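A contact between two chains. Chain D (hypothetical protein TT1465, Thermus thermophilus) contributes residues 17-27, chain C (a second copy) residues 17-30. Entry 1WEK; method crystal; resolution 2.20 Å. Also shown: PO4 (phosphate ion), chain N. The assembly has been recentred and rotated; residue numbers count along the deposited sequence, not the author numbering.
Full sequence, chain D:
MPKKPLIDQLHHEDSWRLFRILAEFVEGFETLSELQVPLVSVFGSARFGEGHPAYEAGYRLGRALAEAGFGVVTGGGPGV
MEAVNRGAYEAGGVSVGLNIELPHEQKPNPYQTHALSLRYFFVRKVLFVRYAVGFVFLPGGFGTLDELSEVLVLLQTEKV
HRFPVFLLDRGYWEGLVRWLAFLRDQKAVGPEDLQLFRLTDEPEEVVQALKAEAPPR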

# COMPACT_ATOMS: atom_id res chain seq x y z
N ARG D 17 -1.51 5.77 -9.58
CA ARG D 17 -2.65 6.65 -9.38
C ARG D 17 -3.62 6.06 -8.36
O ARG D 17 -4.31 6.79 -7.63
CB ARG D 17 -3.33 6.93 -10.72
CG ARG D 17 -2.36 7.62 -11.68
CD ARG D 17 -3.08 8.38 -12.76
NE ARG D 17 -2.85 7.82 -14.08
CZ ARG D 17 -1.92 8.23 -14.94
NH1 ARG D 17 -1.10 9.22 -14.63
NH2 ARG D 17 -1.83 7.65 -16.12
N LEU D 18 -3.66 4.73 -8.27
CA LEU D 18 -4.52 4.06 -7.30
C LEU D 18 -3.85 4.17 -5.92
O LEU D 18 -4.53 4.15 -4.89
CB LEU D 18 -4.70 2.58 -7.67
CG LEU D 18 -5.61 2.22 -8.85
CD1 LEU D 18 -5.49 0.73 -9.13
CD2 LEU D 18 -7.06 2.57 -8.52
N PHE D 19 -2.52 4.28 -5.89
CA PHE D 19 -1.84 4.42 -4.61
C PHE D 19 -1.98 5.84 -4.07
O PHE D 19 -1.90 6.06 -2.87
CB PHE D 19 -0.37 4.02 -4.73
CG PHE D 19 -0.11 2.56 -4.43
CD1 PHE D 19 0.12 2.14 -3.13
CD2 PHE D 19 -0.11 1.62 -5.44
CE1 PHE D 19 0.37 0.79 -2.85
CE2 PHE D 19 0.13 0.27 -5.17
CZ PHE D 19 0.37 -0.15 -3.88
N ARG D 20 -2.21 6.80 -4.97
CA ARG D 20 -2.41 8.19 -4.56
C ARG D 20 -3.77 8.27 -3.88
O ARG D 20 -3.99 9.07 -2.97
CB ARG D 20 -2.41 9.14 -5.77
CG ARG D 20 -2.93 10.56 -5.45
CD ARG D 20 -1.96 11.31 -4.53
NE ARG D 20 -2.49 12.60 -4.08
CZ ARG D 20 -1.78 13.72 -4.05
NH1 ARG D 20 -0.52 13.74 -4.46
NH2 ARG D 20 -2.33 14.83 -3.59
N ILE D 21 -4.70 7.45 -4.36
CA ILE D 21 -6.02 7.39 -3.76
C ILE D 21 -5.84 6.84 -2.34
O ILE D 21 -6.44 7.32 -1.40
CB ILE D 21 -6.97 6.48 -4.57
CG1 ILE D 21 -7.41 7.22 -5.84
CG2 ILE D 21 -8.16 6.06 -3.69
CD1 ILE D 21 -8.17 6.38 -6.84
N LEU D 22 -4.97 5.83 -2.22
CA LEU D 22 -4.66 5.18 -0.94
C LEU D 22 -4.04 6.20 0.02
O LEU D 22 -4.43 6.30 1.19
CB LEU D 22 -3.69 4.01 -1.19
CG LEU D 22 -3.31 2.95 -0.14
CD1 LEU D 22 -2.10 3.40 0.64
CD2 LEU D 22 -4.48 2.68 0.76
N ALA D 23 -3.09 6.97 -0.49
CA ALA D 23 -2.40 7.98 0.31
C ALA D 23 -3.34 9.04 0.86
O ALA D 23 -3.20 9.47 2.01
CB ALA D 23 -1.31 8.65 -0.53
N GLU D 24 -4.30 9.48 0.05
CA GLU D 24 -5.24 10.50 0.48
C GLU D 24 -6.11 9.97 1.63
O GLU D 24 -6.46 10.72 2.53
CB GLU D 24 -6.09 10.98 -0.69
CG GLU D 24 -5.26 11.50 -1.83
CD GLU D 24 -6.03 12.35 -2.83
OE1 GLU D 24 -5.39 12.99 -3.69
OE2 GLU D 24 -7.28 12.38 -2.76
N PHE D 25 -6.44 8.69 1.62
CA PHE D 25 -7.24 8.13 2.71
C PHE D 25 -6.40 8.01 3.98
O PHE D 25 -6.85 8.33 5.08
CB PHE D 25 -7.79 6.76 2.36
CG PHE D 25 -9.08 6.80 1.60
CD1 PHE D 25 -9.20 6.12 0.39
CD2 PHE D 25 -10.17 7.49 2.09
CE1 PHE D 25 -10.41 6.13 -0.31
CE2 PHE D 25 -11.37 7.51 1.40
CZ PHE D 25 -11.49 6.82 0.19
N VAL D 26 -5.17 7.52 3.82
CA VAL D 26 -4.30 7.34 4.97
C VAL D 26 -4.03 8.68 5.65
O VAL D 26 -4.24 8.83 6.86
CB VAL D 26 -2.96 6.71 4.55
CG1 VAL D 26 -1.96 6.79 5.69
CG2 VAL D 26 -3.18 5.27 4.18
N GLU D 27 -3.59 9.67 4.88
CA GLU D 27 -3.30 10.97 5.45
C GLU D 27 -4.55 11.69 5.92
O GLU D 27 -4.54 12.37 6.94
CB GLU D 27 -2.54 11.84 4.45
CG GLU D 27 -1.18 11.29 4.09
CD GLU D 27 -0.30 12.33 3.42
OE1 GLU D 27 0.82 11.97 3.00
OE2 GLU D 27 -0.73 13.50 3.31
P PO4 N . 0.49 10.98 -12.16
O1 PO4 N . -0.89 11.24 -12.64
O2 PO4 N . 1.25 12.27 -12.11
O3 PO4 N . 1.18 10.03 -13.07
O4 PO4 N . 0.44 10.39 -10.79
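Chain C (17-30) RLFRILAEFVEGFE

Chain C lies across chain D as a helix that runs on beyond Glu C30, roughly antiparallel to the helix of which residues 17-27 of chain D are part: the N-to-C directions differ by 148° and the axes approach to 10.3 Å. The register is reciprocal: the CA atoms of Leu D18 and Leu C22 lie 6.6 Å apart, those of Leu D22 and Leu C18 6.9 Å. No hydrogen bond crosses; the side-chain contacts are all apolar.

Leu D18, in the common mt rotamer, points toward chain C and fits as a knob among Leu C22, Phe C25, Val C26 and Phe C29. Leucine suits this pocket because its stem ends in two methyls: CD1 lies 3.6 Å from Val C26 CG2, and CD2 4.0 Å from Phe C25 CB, the branched and aromatic neighbours supplying apolar surface. Leu C22, also mt, leaves its backbone sideways, yet its branched end reaches across, bringing CD2 to 3.3 Å from Leu D18 O and CD1 to 3.9 Å from Leu D22 CB.

At the reciprocal site the conformations differ. Leu C18 has both chi angles off the wells (-95°, 31°), and Leu D22 adopts t with chi2 at -90°; their CD2 atoms meet at a tight 3.3 Å. Leu C18 CD2 also packs 3.8 Å from Val D26 CG2.

Phe D19 and Phe C19 start sideways, but their long flat rings extend inward, CE1 of Phe D19 lying 4.1 Å from CZ of Phe C19.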

# COMPACT_ATOMS: atom_id res chain seq x y z
N ARG C 17 -7.33 -2.66 5.04
CA ARG C 17 -8.69 -2.79 4.55
C ARG C 17 -8.94 -1.87 3.35
O ARG C 17 -9.90 -2.04 2.60
CB ARG C 17 -9.69 -2.49 5.68
CG ARG C 17 -11.15 -2.60 5.28
CD ARG C 17 -12.08 -2.31 6.45
NE ARG C 17 -12.09 -3.39 7.44
CZ ARG C 17 -12.91 -4.44 7.39
NH1 ARG C 17 -13.80 -4.57 6.42
NH2 ARG C 17 -12.82 -5.38 8.33
N LEU C 18 -8.04 -0.90 3.16
CA LEU C 18 -8.14 0.04 2.05
C LEU C 18 -7.93 -0.64 0.70
O LEU C 18 -8.42 -0.16 -0.33
CB LEU C 18 -7.11 1.16 2.22
CG LEU C 18 -7.53 2.48 2.89
CD1 LEU C 18 -8.64 2.24 3.92
CD2 LEU C 18 -6.31 3.14 3.51
N PHE C 19 -7.19 -1.75 0.69
CA PHE C 19 -6.93 -2.45 -0.56
C PHE C 19 -8.19 -3.08 -1.13
O PHE C 19 -8.26 -3.39 -2.32
CB PHE C 19 -5.82 -3.47 -0.37
CG PHE C 19 -4.46 -2.86 -0.39
CD1 PHE C 19 -3.90 -2.45 -1.59
CD2 PHE C 19 -3.77 -2.63 0.79
CE1 PHE C 19 -2.66 -1.82 -1.61
CE2 PHE C 19 -2.53 -2.00 0.77
CZ PHE C 19 -1.98 -1.60 -0.43
N ARG C 20 -9.19 -3.26 -0.29
CA ARG C 20 -10.44 -3.80 -0.77
C ARG C 20 -11.07 -2.74 -1.65
O ARG C 20 -11.67 -3.04 -2.67
CB ARG C 20 -11.33 -4.14 0.42
CG ARG C 20 -10.68 -5.19 1.29
CD ARG C 20 -11.57 -6.39 1.40
NE ARG C 20 -12.51 -6.21 2.49
CZ ARG C 20 -13.68 -6.82 2.58
NH1 ARG C 20 -14.08 -7.66 1.64
NH2 ARG C 20 -14.44 -6.60 3.64
N ILE C 21 -10.94 -1.48 -1.26
CA ILE C 21 -11.48 -0.41 -2.07
C ILE C 21 -10.69 -0.36 -3.39
O ILE C 21 -11.28 -0.36 -4.47
CB ILE C 21 -11.35 0.95 -1.35
CG1 ILE C 21 -12.28 0.98 -0.12
CG2 ILE C 21 -11.68 2.10 -2.30
CD1 ILE C 21 -12.06 2.21 0.76
N LEU C 22 -9.37 -0.35 -3.29
CA LEU C 22 -8.53 -0.30 -4.49
C LEU C 22 -8.82 -1.47 -5.42
O LEU C 22 -8.86 -1.30 -6.63
CB LEU C 22 -7.04 -0.27 -4.13
CG LEU C 22 -6.57 0.95 -3.31
CD1 LEU C 22 -5.06 0.98 -3.19
CD2 LEU C 22 -7.05 2.22 -4.02
N ALA C 23 -9.04 -2.65 -4.85
CA ALA C 23 -9.32 -3.82 -5.68
C ALA C 23 -10.65 -3.64 -6.39
O ALA C 23 -10.82 -4.09 -7.52
CB ALA C 23 -9.34 -5.09 -4.84
N GLU C 24 -11.58 -2.99 -5.72
CA GLU C 24 -12.90 -2.75 -6.27
C GLU C 24 -12.75 -1.90 -7.55
O GLU C 24 -13.35 -2.21 -8.59
CB GLU C 24 -13.74 -2.03 -5.23
CG GLU C 24 -15.23 -2.01 -5.49
CD GLU C 24 -16.03 -2.56 -4.32
OE1 GLU C 24 -15.89 -3.76 -4.02
OE2 GLU C 24 -16.80 -1.79 -3.71
N PHE C 25 -11.94 -0.85 -7.49
CA PHE C 25 -11.72 -0.01 -8.67
C PHE C 25 -11.12 -0.84 -9.81
O PHE C 25 -11.59 -0.80 -10.95
CB PHE C 25 -10.77 1.14 -8.35
CG PHE C 25 -11.41 2.27 -7.57
CD1 PHE C 25 -10.98 2.57 -6.29
CD2 PHE C 25 -12.39 3.06 -8.15
CE1 PHE C 25 -11.50 3.65 -5.59
CE2 PHE C 25 -12.93 4.15 -7.47
CZ PHE C 25 -12.48 4.44 -6.18
N VAL C 26 -10.08 -1.60 -9.48
CA VAL C 26 -9.43 -2.43 -10.47
C VAL C 26 -10.43 -3.29 -11.22
O VAL C 26 -10.48 -3.27 -12.45
CB VAL C 26 -8.38 -3.32 -9.81
CG1 VAL C 26 -7.94 -4.40 -10.78
CG2 VAL C 26 -7.21 -2.47 -9.37
N GLU C 27 -11.21 -4.06 -10.47
CA GLU C 27 -12.20 -4.94 -11.06
C GLU C 27 -13.22 -4.12 -11.83
O GLU C 27 -13.58 -4.48 -12.96
CB GLU C 27 -12.86 -5.77 -9.95
CG GLU C 27 -11.93 -6.85 -9.40
CD GLU C 27 -12.28 -7.30 -7.98
OE1 GLU C 27 -13.47 -7.64 -7.74
OE2 GLU C 27 -11.38 -7.33 -7.11
N GLY C 28 -13.65 -3.01 -11.23
CA GLY C 28 -14.61 -2.13 -11.88
C GLY C 28 -14.09 -1.62 -13.22
O GLY C 28 -14.78 -1.69 -14.23
N PHE C 29 -12.86 -1.10 -13.23
CA PHE C 29 -12.29 -0.59 -14.47
C PHE C 29 -12.18 -1.71 -15.51
O PHE C 29 -12.43 -1.50 -16.69
CB PHE C 29 -10.91 0.04 -14.22
CG PHE C 29 -10.95 1.25 -13.32
CD1 PHE C 29 -12.01 2.16 -13.39
CD2 PHE C 29 -9.90 1.52 -12.45
CE1 PHE C 29 -12.02 3.32 -12.61
CE2 PHE C 29 -9.90 2.68 -11.66
CZ PHE C 29 -10.97 3.58 -11.75
N GLU C 30 -11.82 -2.91 -15.05
CA GLU C 30 -11.70 -4.04 -15.97
C GLU C 30 -13.04 -4.42 -16.59
O GLU C 30 -13.17 -4.51 -17.80
CB GLU C 30 -11.15 -5.28 -15.27
CG GLU C 30 -9.81 -5.10 -14.62
CD GLU C 30 -9.28 -6.41 -14.08
OE1 GLU C 30 -10.07 -7.19 -13.51
OE2 GLU C 30 -8.07 -6.66 -14.22